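Local coordinates for hypothetical protein PH1320 (Pyrococcus horikoshii, PDB 2E87) that is of unknown cellular function but binds guanine nucleotide, here GDP, and is probably a GTPase of the Obg type related to nucleolar GTP-binding protein 1, at residues K76-V84 with I235-L246; K180-T188 with A317-K327. One frame throughout, in Å; residues are numbered along the deposited sequence.

Contact 1: residues K76-V84 with I235-L246; sequences KFYQELVDV and IEKQAILALRYL. With SO4 (sulfate ion), chain D.
Gln238 reaches from helix 235-241 to two acidic residues on helix 76-84, where a long amide can offer both N-H groups of one nitrogen. Its CB lies against Val84 CG2. The extended chain, with CG anti to the backbone N (chi1 -169°), brings CG beside Glu80 OE2 and the nitrogen between the two carboxylates. OE1 rests against Val84 CG2, whereas NE2 donates to Asp83 OD1 at 2.8 Å, from above the carboxylate plane. The same NE2 donates to Glu80 OE2 at a very short 2.4 Å, so that length and the closeness of CG are doubtful. A leucine here would probably leave Glu80 OE2 and Asp83 OD1 without the N-H groups that bridge them. Beside this polar bridge Val84 packs on Ala239 and Ile235, and small Ala242 admits Leu81 CD2 and Glu80 CG; toward the start of helix 76-84 the aromatic rings take over. The carbonyl O of Ala242 lies in plane at the edge of the Phe77 ring, 3.5 Å from Phe77 CD1. Leu246 covers one face of that ring, while Lys76 CB lies over a face of Tyr245. This is antiparallel helix packing, at 163°, between the N-terminal helical domain and the G domain.

Contact 2: residues K180-T188 with A317-K327; sequences KSTLLKALT and ALKGTGIDLVK. With GDP (guanosine-5'-diphosphate), chain F.
Helix 180-187 and the start of the helix at 323-327 run at 75° to each other with axes 10.5 Å apart, and the loop before the second helix brings Ala317 CA to 5.1 Å from Leu183 CA. Thr182 works in two directions. Its OG1, beside the backbone N (chi1 -65°), donates to GDP O1A at 2.8 Å, and the same torsion turns CG2 the other way, onto Ala317 CB at 3.4 Å. A branched residue with one polar and one apolar arm suits this place, and a methyl is what fits opposite it, between the threonine and the base. Further along, Ile323 fills the angle between the helices: its CD1 meets Leu183 CD1 at 3.7 Å, the two branches lying alongside in opposite senses, and its CG2 touches Leu187 CD1. Ala186 is short enough for Ile323 to lie over it, and Val326 CG1 completes the apolar patch against Leu187. At the positive phi of Gly320 and Gly322 a CB would press on the preceding carbonyl O, so glycine suits both places; Gly322 is the N-cap. The nucleotide is held by both segments. Lys180 N and NZ both donate to GDP O2B, Ser181 N points almost straight at GDP O3B (175°), and Thr182 N joins its own hydroxyl on O1A, so the negative phosphates meet backbone amides at a helix start and a lysine. At the other end Leu318 N donates to GDP O6 at 3.2 Å, while Leu318 CB lies 3.4 Å from GDP C6. Asn288 supports this loop by accepting from Ala317 N, and Asp291 also bonds the nucleotide. The helix that follows the P-loop thus packs on the guanine-recognition loop and the helix after it, as in P-loop GTPases.

How the contacts relate
The two contacts serve different parts of the chain. Contact 2 lies inside the G domain and forms part of the GDP pocket, whereas contact 1 joins that domain to the N-terminal helical domain, away from the nucleotide. Their centres are about 27 Å apart and their nearest atoms about 10 Å, so neither touches the other. Along the chain their segments alternate: 180-188 falls between 76-84 and 235-246, and 317-327 follows them all. Strand 214-220 lies between the two: Leu246 of contact 1 rests on its Gln217 and Ile219, while Leu184 and Thr188 of contact 2 touch its Ile218, and Lys180 and Ser181 its Asp220.

Contact 1: residues K76-V84 with I235-L246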
loop_
_atom_site.group_PDB
_atom_site.type_symbol
_atom_site.label_atom_id
_atom_site.label_comp_id
_atom_site.label_asym_id
_atom_site.label_seq_id
_atom_site.Cartn_x
_atom_site.Cartn_y
_atom_site.Cartn_z
ATOM N N LYS A 76 2.992 -2.517 7.908
ATOM C CA LYS A 76 3.977 -1.436 7.854
ATOM C C LYS A 76 4.560 -1.192 6.479
ATOM O O LYS A 76 4.801 -0.053 6.102
ATOM C CB LYS A 76 5.118 -1.691 8.837
ATOM C CG LYS A 76 4.697 -1.562 10.287
ATOM C CD LYS A 76 5.891 -1.568 11.235
ATOM C CE LYS A 76 5.454 -1.387 12.689
ATOM N NZ LYS A 76 6.619 -1.143 13.603
ATOM N N PHE A 77 4.788 -2.266 5.736
ATOM C CA PHE A 77 5.343 -2.163 4.396
ATOM C C PHE A 77 4.450 -1.307 3.502
ATOM O O PHE A 77 4.942 -0.421 2.808
ATOM C CB PHE A 77 5.529 -3.565 3.798
ATOM C CG PHE A 77 5.904 -3.568 2.345
ATOM C CD1 PHE A 77 7.167 -3.145 1.932
ATOM C CD2 PHE A 77 4.980 -3.982 1.382
ATOM C CE1 PHE A 77 7.509 -3.134 0.581
ATOM C CE2 PHE A 77 5.311 -3.975 0.024
ATOM C CZ PHE A 77 6.588 -3.547 -0.376
ATOM N N TYR A 78 3.144 -1.572 3.518
ATOM C CA TYR A 78 2.214 -0.787 2.707
ATOM C C TYR A 78 2.060 0.634 3.265
ATOM O O TYR A 78 1.879 1.590 2.510
ATOM C CB TYR A 78 0.851 -1.469 2.605
ATOM C CG TYR A 78 0.784 -2.537 1.532
ATOM C CD1 TYR A 78 1.429 -2.359 0.316
ATOM C CD2 TYR A 78 0.058 -3.709 1.717
ATOM C CE1 TYR A 78 1.368 -3.297 -0.682
ATOM C CE2 TYR A 78 -0.013 -4.675 0.703
ATOM C CZ TYR A 78 0.650 -4.452 -0.494
ATOM O OH TYR A 78 0.595 -5.362 -1.520
ATOM N N GLN A 79 2.139 0.782 4.579
ATOM C CA GLN A 79 2.038 2.117 5.152
ATOM C C GLN A 79 3.193 2.936 4.594
ATOM O O GLN A 79 3.050 4.101 4.234
ATOM C CB GLN A 79 2.128 2.057 6.670
ATOM C CG GLN A 79 0.829 1.648 7.320
ATOM C CD GLN A 79 0.950 1.519 8.819
ATOM O OE1 GLN A 79 1.549 2.365 9.487
ATOM N NE2 GLN A 79 0.376 0.457 9.361
ATOM N N GLU A 80 4.345 2.299 4.491
ATOM C CA GLU A 80 5.513 2.990 3.976
ATOM C C GLU A 80 5.352 3.335 2.482
ATOM O O GLU A 80 5.583 4.471 2.068
ATOM C CB GLU A 80 6.747 2.123 4.228
ATOM C CG GLU A 80 8.013 2.881 4.434
ATOM C CD GLU A 80 7.893 3.949 5.496
ATOM O OE1 GLU A 80 7.286 3.706 6.555
ATOM O OE2 GLU A 80 8.428 5.045 5.272
ATOM N N LEU A 81 4.935 2.382 1.662
ATOM C CA LEU A 81 4.791 2.697 0.258
ATOM C C LEU A 81 3.618 3.629 -0.025
ATOM O O LEU A 81 3.674 4.412 -0.965
ATOM C CB LEU A 81 4.698 1.426 -0.577
ATOM C CG LEU A 81 5.967 0.572 -0.583
ATOM C CD1 LEU A 81 5.801 -0.502 -1.603
ATOM C CD2 LEU A 81 7.171 1.392 -0.924
ATOM N N VAL A 82 2.556 3.547 0.771
ATOM C CA VAL A 82 1.416 4.445 0.598
ATOM C C VAL A 82 1.924 5.884 0.793
ATOM O O VAL A 82 1.589 6.797 0.040
ATOM C CB VAL A 82 0.300 4.173 1.647
ATOM C CG1 VAL A 82 -0.634 5.392 1.766
ATOM C CG2 VAL A 82 -0.503 2.939 1.239
ATOM N N ASP A 83 2.739 6.063 1.827
ATOM C CA ASP A 83 3.307 7.351 2.142
ATOM C C ASP A 83 4.166 7.805 0.967
ATOM O O ASP A 83 4.119 8.956 0.562
ATOM C CB ASP A 83 4.150 7.238 3.415
ATOM C CG ASP A 83 4.660 8.593 3.915
ATOM O OD1 ASP A 83 5.592 8.594 4.734
ATOM O OD2 ASP A 83 4.131 9.647 3.511
ATOM N N VAL A 84 4.944 6.889 0.404
ATOM C CA VAL A 84 5.802 7.238 -0.719
ATOM C C VAL A 84 5.016 7.676 -1.938
ATOM O O VAL A 84 5.389 8.621 -2.611
ATOM C CB VAL A 84 6.714 6.050 -1.137
ATOM C CG1 VAL A 84 7.173 6.212 -2.575
ATOM C CG2 VAL A 84 7.914 5.986 -0.233
ATOM N N ILE A 235 13.018 10.390 -0.702
ATOM C CA ILE A 235 11.802 9.655 -0.999
ATOM C C ILE A 235 12.093 8.247 -1.554
ATOM O O ILE A 235 11.621 7.248 -1.004
ATOM C CB ILE A 235 10.916 10.446 -1.984
ATOM C CG1 ILE A 235 9.585 9.722 -2.180
ATOM C CG2 ILE A 235 11.649 10.652 -3.305
ATOM C CD1 ILE A 235 8.735 10.303 -3.298
ATOM N N GLU A 236 12.872 8.157 -2.630
ATOM C CA GLU A 236 13.184 6.852 -3.199
ATOM C C GLU A 236 13.938 6.051 -2.162
ATOM O O GLU A 236 13.919 4.829 -2.160
ATOM C CB GLU A 236 13.997 6.998 -4.485
ATOM C CG GLU A 236 15.095 8.013 -4.418
ATOM C CD GLU A 236 15.650 8.332 -5.787
ATOM O OE1 GLU A 236 14.856 8.722 -6.674
ATOM O OE2 GLU A 236 16.879 8.201 -5.979
ATOM N N LYS A 237 14.578 6.759 -1.254
ATOM C CA LYS A 237 15.318 6.132 -0.179
ATOM C C LYS A 237 14.299 5.478 0.769
ATOM O O LYS A 237 14.516 4.368 1.276
ATOM C CB LYS A 237 16.106 7.213 0.545
ATOM C CG LYS A 237 17.334 6.786 1.300
ATOM C CD LYS A 237 18.194 8.038 1.508
ATOM C CE LYS A 237 19.540 7.752 2.157
ATOM N NZ LYS A 237 20.366 9.004 2.241
ATOM N N GLN A 238 13.191 6.176 1.011
ATOM C CA GLN A 238 12.149 5.661 1.889
ATOM C C GLN A 238 11.509 4.431 1.225
ATOM O O GLN A 238 11.164 3.466 1.903
ATOM C CB GLN A 238 11.084 6.737 2.138
ATOM C CG GLN A 238 10.072 6.429 3.257
ATOM C CD GLN A 238 8.810 7.301 3.178
ATOM O OE1 GLN A 238 8.747 8.241 2.386
ATOM N NE2 GLN A 238 7.805 6.990 4.003
ATOM N N ALA A 239 11.367 4.476 -0.099
ATOM C CA ALA A 239 10.780 3.380 -0.869
ATOM C C ALA A 239 11.647 2.125 -0.819
ATOM O O ALA A 239 11.140 0.995 -0.779
ATOM C CB ALA A 239 10.588 3.802 -2.318
ATOM N N ILE A 240 12.960 2.341 -0.842
ATOM C CA ILE A 240 13.940 1.260 -0.797
ATOM C C ILE A 240 13.975 0.687 0.604
ATOM O O ILE A 240 13.894 -0.528 0.790
ATOM C CB ILE A 240 15.354 1.779 -1.138
ATOM C CG1 ILE A 240 15.413 2.212 -2.600
ATOM C CG2 ILE A 240 16.398 0.718 -0.834
ATOM C CD1 ILE A 240 16.622 3.091 -2.903
ATOM N N LEU A 241 14.078 1.566 1.594
ATOM C CA LEU A 241 14.152 1.114 2.972
ATOM C C LEU A 241 12.878 0.462 3.478
ATOM O O LEU A 241 12.877 -0.147 4.550
ATOM C CB LEU A 241 14.548 2.268 3.893
ATOM C CG LEU A 241 15.932 2.877 3.644
ATOM C CD1 LEU A 241 16.218 3.912 4.719
ATOM C CD2 LEU A 241 16.998 1.795 3.664
ATOM N N ALA A 242 11.798 0.591 2.713
ATOM C CA ALA A 242 10.532 -0.023 3.085
ATOM C C ALA A 242 10.708 -1.550 3.120
ATOM O O ALA A 242 9.978 -2.250 3.826
ATOM C CB ALA A 242 9.438 0.354 2.079
ATOM N N LEU A 243 11.681 -2.054 2.359
ATOM C CA LEU A 243 11.953 -3.497 2.301
ATOM C C LEU A 243 12.234 -4.073 3.691
ATOM O O LEU A 243 12.128 -5.274 3.891
ATOM C CB LEU A 243 13.127 -3.789 1.342
ATOM C CG LEU A 243 12.918 -3.368 -0.129
ATOM C CD1 LEU A 243 14.156 -3.658 -0.961
ATOM C CD2 LEU A 243 11.724 -4.094 -0.713
ATOM N N ARG A 244 12.566 -3.208 4.651
ATOM C CA ARG A 244 12.828 -3.627 6.032
ATOM C C ARG A 244 11.584 -4.281 6.620
ATOM O O ARG A 244 11.683 -5.170 7.478
ATOM C CB ARG A 244 13.168 -2.437 6.940
ATOM C CG ARG A 244 14.402 -1.635 6.586
ATOM C CD ARG A 244 14.605 -0.502 7.602
ATOM N NE ARG A 244 15.721 0.377 7.249
ATOM C CZ ARG A 244 16.101 1.439 7.956
ATOM N NH1 ARG A 244 15.455 1.765 9.069
ATOM N NH2 ARG A 244 17.123 2.183 7.546
ATOM N N TYR A 245 10.420 -3.823 6.173
ATOM C CA TYR A 245 9.151 -4.339 6.669
ATOM C C TYR A 245 8.591 -5.543 5.913
ATOM O O TYR A 245 7.593 -6.130 6.330
ATOM C CB TYR A 245 8.129 -3.208 6.681
ATOM C CG TYR A 245 8.597 -2.030 7.493
ATOM C CD1 TYR A 245 8.618 -0.756 6.953
ATOM C CD2 TYR A 245 9.016 -2.196 8.812
ATOM C CE1 TYR A 245 9.044 0.337 7.706
ATOM C CE2 TYR A 245 9.439 -1.121 9.574
ATOM C CZ TYR A 245 9.450 0.145 9.016
ATOM O OH TYR A 245 9.862 1.213 9.773
ATOM N N LEU A 246 9.227 -5.897 4.804
ATOM C CA LEU A 246 8.817 -7.034 3.988
ATOM C C LEU A 246 9.789 -8.209 4.169
ATOM O O LEU A 246 9.379 -9.326 4.493
ATOM C CB LEU A 246 8.792 -6.630 2.524
ATOM C CG LEU A 246 8.448 -7.697 1.496
ATOM C CD1 LEU A 246 7.041 -8.239 1.705
ATOM C CD2 LEU A 246 8.565 -7.054 0.132
HETATM S S SO4 D . 3.361 -5.681 9.972
HETATM O O1 SO4 D . 3.444 -6.783 8.893
HETATM O O2 SO4 D . 3.700 -4.304 9.446
HETATM O O3 SO4 D . 1.932 -5.672 10.514
HETATM O O4 SO4 D . 4.379 -5.953 11.090
HETATM O O HOH W 1 4.744 -5.079 7.261
#

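Contact 2: residues K180-T188 with A317-K327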
loop_
_atom_site.group_PDB
_atom_site.type_symbol
_atom_site.label_atom_id
_atom_site.label_comp_id
_atom_site.label_asym_id
_atom_site.label_seq_id
_atom_site.Cartn_x
_atom_site.Cartn_y
_atom_site.Cartn_z
ATOM N N LYS A 180 21.163 -12.036 -9.468
ATOM C CA LYS A 180 20.004 -11.976 -8.596
ATOM C C LYS A 180 18.790 -12.730 -9.144
ATOM O O LYS A 180 18.273 -13.633 -8.483
ATOM C CB LYS A 180 19.632 -10.515 -8.311
ATOM C CG LYS A 180 20.692 -9.764 -7.517
ATOM C CD LYS A 180 20.156 -8.428 -6.969
ATOM C CE LYS A 180 19.775 -7.455 -8.088
ATOM N NZ LYS A 180 20.970 -7.056 -8.896
ATOM N N SER A 181 18.334 -12.372 -10.341
ATOM C CA SER A 181 17.167 -13.035 -10.922
ATOM C C SER A 181 17.447 -14.494 -11.294
ATOM O O SER A 181 16.559 -15.344 -11.212
ATOM C CB SER A 181 16.681 -12.279 -12.153
ATOM O OG SER A 181 17.681 -12.247 -13.146
ATOM N N THR A 182 18.680 -14.780 -11.700
ATOM C CA THR A 182 19.050 -16.136 -12.054
ATOM C C THR A 182 18.877 -16.979 -10.811
ATOM O O THR A 182 18.372 -18.096 -10.884
ATOM C CB THR A 182 20.527 -16.236 -12.547
ATOM O OG1 THR A 182 20.673 -15.500 -13.765
ATOM C CG2 THR A 182 20.924 -17.704 -12.807
ATOM N N LEU A 183 19.289 -16.439 -9.669
ATOM C CA LEU A 183 19.169 -17.158 -8.406
ATOM C C LEU A 183 17.711 -17.282 -7.967
ATOM O O LEU A 183 17.290 -18.319 -7.459
ATOM C CB LEU A 183 19.967 -16.462 -7.305
ATOM C CG LEU A 183 19.731 -17.048 -5.917
ATOM C CD1 LEU A 183 20.150 -18.516 -5.887
ATOM C CD2 LEU A 183 20.524 -16.279 -4.894
ATOM N N LEU A 184 16.935 -16.224 -8.151
ATOM C CA LEU A 184 15.538 -16.273 -7.756
ATOM C C LEU A 184 14.806 -17.358 -8.560
ATOM O O LEU A 184 13.994 -18.094 -8.015
ATOM C CB LEU A 184 14.877 -14.905 -7.975
ATOM C CG LEU A 184 13.364 -14.788 -7.737
ATOM C CD1 LEU A 184 13.000 -13.357 -7.288
ATOM C CD2 LEU A 184 12.614 -15.199 -9.022
ATOM N N LYS A 185 15.100 -17.450 -9.853
ATOM C CA LYS A 185 14.445 -18.434 -10.702
ATOM C C LYS A 185 14.888 -19.861 -10.406
ATOM O O LYS A 185 14.118 -20.790 -10.585
ATOM C CB LYS A 185 14.672 -18.098 -12.178
ATOM C CG LYS A 185 13.948 -16.845 -12.603
ATOM C CD LYS A 185 14.330 -16.420 -13.993
ATOM C CE LYS A 185 13.751 -15.056 -14.301
ATOM N NZ LYS A 185 14.061 -14.635 -15.694
ATOM N N ALA A 186 16.119 -20.029 -9.943
ATOM C CA ALA A 186 16.636 -21.351 -9.618
ATOM C C ALA A 186 16.051 -21.773 -8.276
ATOM O O ALA A 186 15.897 -22.960 -7.976
ATOM C CB ALA A 186 18.162 -21.305 -9.525
ATOM N N LEU A 187 15.716 -20.772 -7.476
ATOM C CA LEU A 187 15.181 -20.983 -6.143
ATOM C C LEU A 187 13.673 -21.234 -6.136
ATOM O O LEU A 187 13.170 -22.014 -5.329
ATOM C CB LEU A 187 15.526 -19.754 -5.290
ATOM C CG LEU A 187 16.322 -19.821 -3.981
ATOM C CD1 LEU A 187 17.285 -20.995 -3.968
ATOM C CD2 LEU A 187 17.064 -18.498 -3.804
ATOM N N THR A 188 12.942 -20.598 -7.044
ATOM C CA THR A 188 11.501 -20.769 -7.030
ATOM C C THR A 188 10.968 -21.918 -7.854
ATOM O O THR A 188 11.614 -22.390 -8.790
ATOM C CB THR A 188 10.768 -19.488 -7.471
ATOM O OG1 THR A 188 11.059 -19.204 -8.845
ATOM C CG2 THR A 188 11.194 -18.326 -6.611
ATOM N N ALA A 317 24.655 -19.872 -9.798
ATOM C CA ALA A 317 23.232 -19.780 -10.079
ATOM C C ALA A 317 22.882 -20.350 -11.453
ATOM O O ALA A 317 21.823 -20.958 -11.633
ATOM C CB ALA A 317 22.775 -18.315 -9.983
ATOM N N LEU A 318 23.779 -20.160 -12.415
ATOM C CA LEU A 318 23.538 -20.636 -13.769
ATOM C C LEU A 318 23.545 -22.157 -13.880
ATOM O O LEU A 318 22.665 -22.740 -14.511
ATOM C CB LEU A 318 24.577 -20.058 -14.735
ATOM C CG LEU A 318 24.062 -19.536 -16.084
ATOM C CD1 LEU A 318 25.245 -19.173 -16.962
ATOM C CD2 LEU A 318 23.205 -20.586 -16.777
ATOM N N LYS A 319 24.529 -22.799 -13.261
ATOM C CA LYS A 319 24.637 -24.243 -13.346
ATOM C C LYS A 319 24.039 -25.055 -12.203
ATOM O O LYS A 319 24.138 -26.281 -12.203
ATOM C CB LYS A 319 26.099 -24.627 -13.549
ATOM C CG LYS A 319 26.642 -24.168 -14.882
ATOM C CD LYS A 319 28.041 -24.691 -15.092
ATOM C CE LYS A 319 28.560 -24.342 -16.467
ATOM N NZ LYS A 319 29.983 -24.754 -16.585
ATOM N N GLY A 320 23.418 -24.390 -11.233
ATOM C CA GLY A 320 22.812 -25.122 -10.136
ATOM C C GLY A 320 23.773 -25.592 -9.063
ATOM O O GLY A 320 23.355 -26.219 -8.082
ATOM N N THR A 321 25.057 -25.296 -9.240
ATOM C CA THR A 321 26.074 -25.684 -8.263
ATOM C C THR A 321 25.826 -24.904 -6.962
ATOM O O THR A 321 25.987 -23.683 -6.931
ATOM C CB THR A 321 27.522 -25.347 -8.774
ATOM O OG1 THR A 321 27.723 -25.883 -10.090
ATOM C CG2 THR A 321 28.579 -25.937 -7.840
ATOM N N GLY A 322 25.413 -25.593 -5.898
ATOM C CA GLY A 322 25.201 -24.915 -4.628
ATOM C C GLY A 322 23.815 -24.362 -4.322
ATOM O O GLY A 322 23.542 -24.003 -3.175
ATOM N N ILE A 323 22.945 -24.283 -5.327
ATOM C CA ILE A 323 21.589 -23.771 -5.131
ATOM C C ILE A 323 20.891 -24.474 -3.974
ATOM O O ILE A 323 20.217 -23.838 -3.157
ATOM C CB ILE A 323 20.741 -23.936 -6.411
ATOM C CG1 ILE A 323 21.358 -23.106 -7.537
ATOM C CG2 ILE A 323 19.316 -23.501 -6.166
ATOM C CD1 ILE A 323 21.706 -21.690 -7.130
ATOM N N ASP A 324 21.070 -25.787 -3.891
ATOM C CA ASP A 324 20.456 -26.560 -2.822
ATOM C C ASP A 324 21.037 -26.177 -1.463
ATOM O O ASP A 324 20.368 -26.291 -0.439
ATOM C CB ASP A 324 20.620 -28.056 -3.102
ATOM C CG ASP A 324 19.931 -28.476 -4.398
ATOM O OD1 ASP A 324 18.682 -28.385 -4.466
ATOM O OD2 ASP A 324 20.636 -28.883 -5.352
ATOM N N LEU A 325 22.277 -25.712 -1.438
ATOM C CA LEU A 325 22.856 -25.298 -0.169
ATOM C C LEU A 325 22.154 -24.009 0.261
ATOM O O LEU A 325 21.951 -23.778 1.449
ATOM C CB LEU A 325 24.354 -25.052 -0.316
ATOM C CG LEU A 325 25.229 -26.280 -0.607
ATOM C CD1 LEU A 325 26.681 -25.848 -0.832
ATOM C CD2 LEU A 325 25.145 -27.255 0.560
ATOM N N VAL A 326 21.779 -23.176 -0.709
ATOM C CA VAL A 326 21.100 -21.917 -0.404
ATOM C C VAL A 326 19.676 -22.172 0.094
ATOM O O VAL A 326 19.258 -21.623 1.121
ATOM C CB VAL A 326 21.036 -20.982 -1.645
ATOM C CG1 VAL A 326 20.207 -19.745 -1.314
ATOM C CG2 VAL A 326 22.463 -20.583 -2.082
ATOM N N LYS A 327 18.947 -23.018 -0.632
ATOM C CA LYS A 327 17.575 -23.362 -0.284
ATOM C C LYS A 327 17.581 -23.931 1.127
ATOM O O LYS A 327 16.767 -23.560 1.973
ATOM C CB LYS A 327 17.047 -24.408 -1.262
ATOM C CG LYS A 327 15.559 -24.385 -1.482
ATOM C CD LYS A 327 15.137 -25.554 -2.350
ATOM C CE LYS A 327 13.757 -25.350 -2.952
ATOM N NZ LYS A 327 13.806 -24.365 -4.071
HETATM P PB GDP F . 20.851 -9.612 -11.935
HETATM O O1B GDP F . 20.939 -8.375 -12.810
HETATM O O2B GDP F . 21.718 -9.451 -10.577
HETATM O O3B GDP F . 19.497 -10.322 -11.835
HETATM O O3A GDP F . 21.732 -10.658 -12.754
HETATM P PA GDP F . 21.255 -11.899 -13.676
HETATM O O1A GDP F . 20.484 -12.898 -12.886
HETATM O O2A GDP F . 20.363 -11.326 -14.901
HETATM O "O5'" GDP F . 22.600 -12.589 -14.224
HETATM C "C5'" GDP F . 23.317 -11.626 -15.019
HETATM C "C4'" GDP F . 24.167 -12.353 -16.078
HETATM O "O4'" GDP F . 25.083 -13.301 -15.409
HETATM C "C3'" GDP F . 23.375 -13.235 -17.044
HETATM O "O3'" GDP F . 23.517 -13.317 -18.465
HETATM C "C2'" GDP F . 23.290 -14.574 -16.285
HETATM O "O2'" GDP F . 23.129 -15.618 -17.265
HETATM C "C1'" GDP F . 24.736 -14.673 -15.844
HETATM N N9 GDP F . 24.927 -15.592 -14.713
HETATM C C8 GDP F . 24.104 -15.770 -13.632
HETATM N N7 GDP F . 24.601 -16.674 -12.829
HETATM C C5 GDP F . 25.771 -17.130 -13.339
HETATM C C6 GDP F . 26.749 -18.102 -12.923
HETATM O O6 GDP F . 26.606 -18.735 -11.882
HETATM N N1 GDP F . 27.850 -18.302 -13.724
HETATM C C2 GDP F . 28.014 -17.585 -14.905
HETATM N N2 GDP F . 29.119 -17.805 -15.682
HETATM N N3 GDP F . 27.117 -16.691 -15.299
HETATM C C4 GDP F . 25.996 -16.434 -14.557
#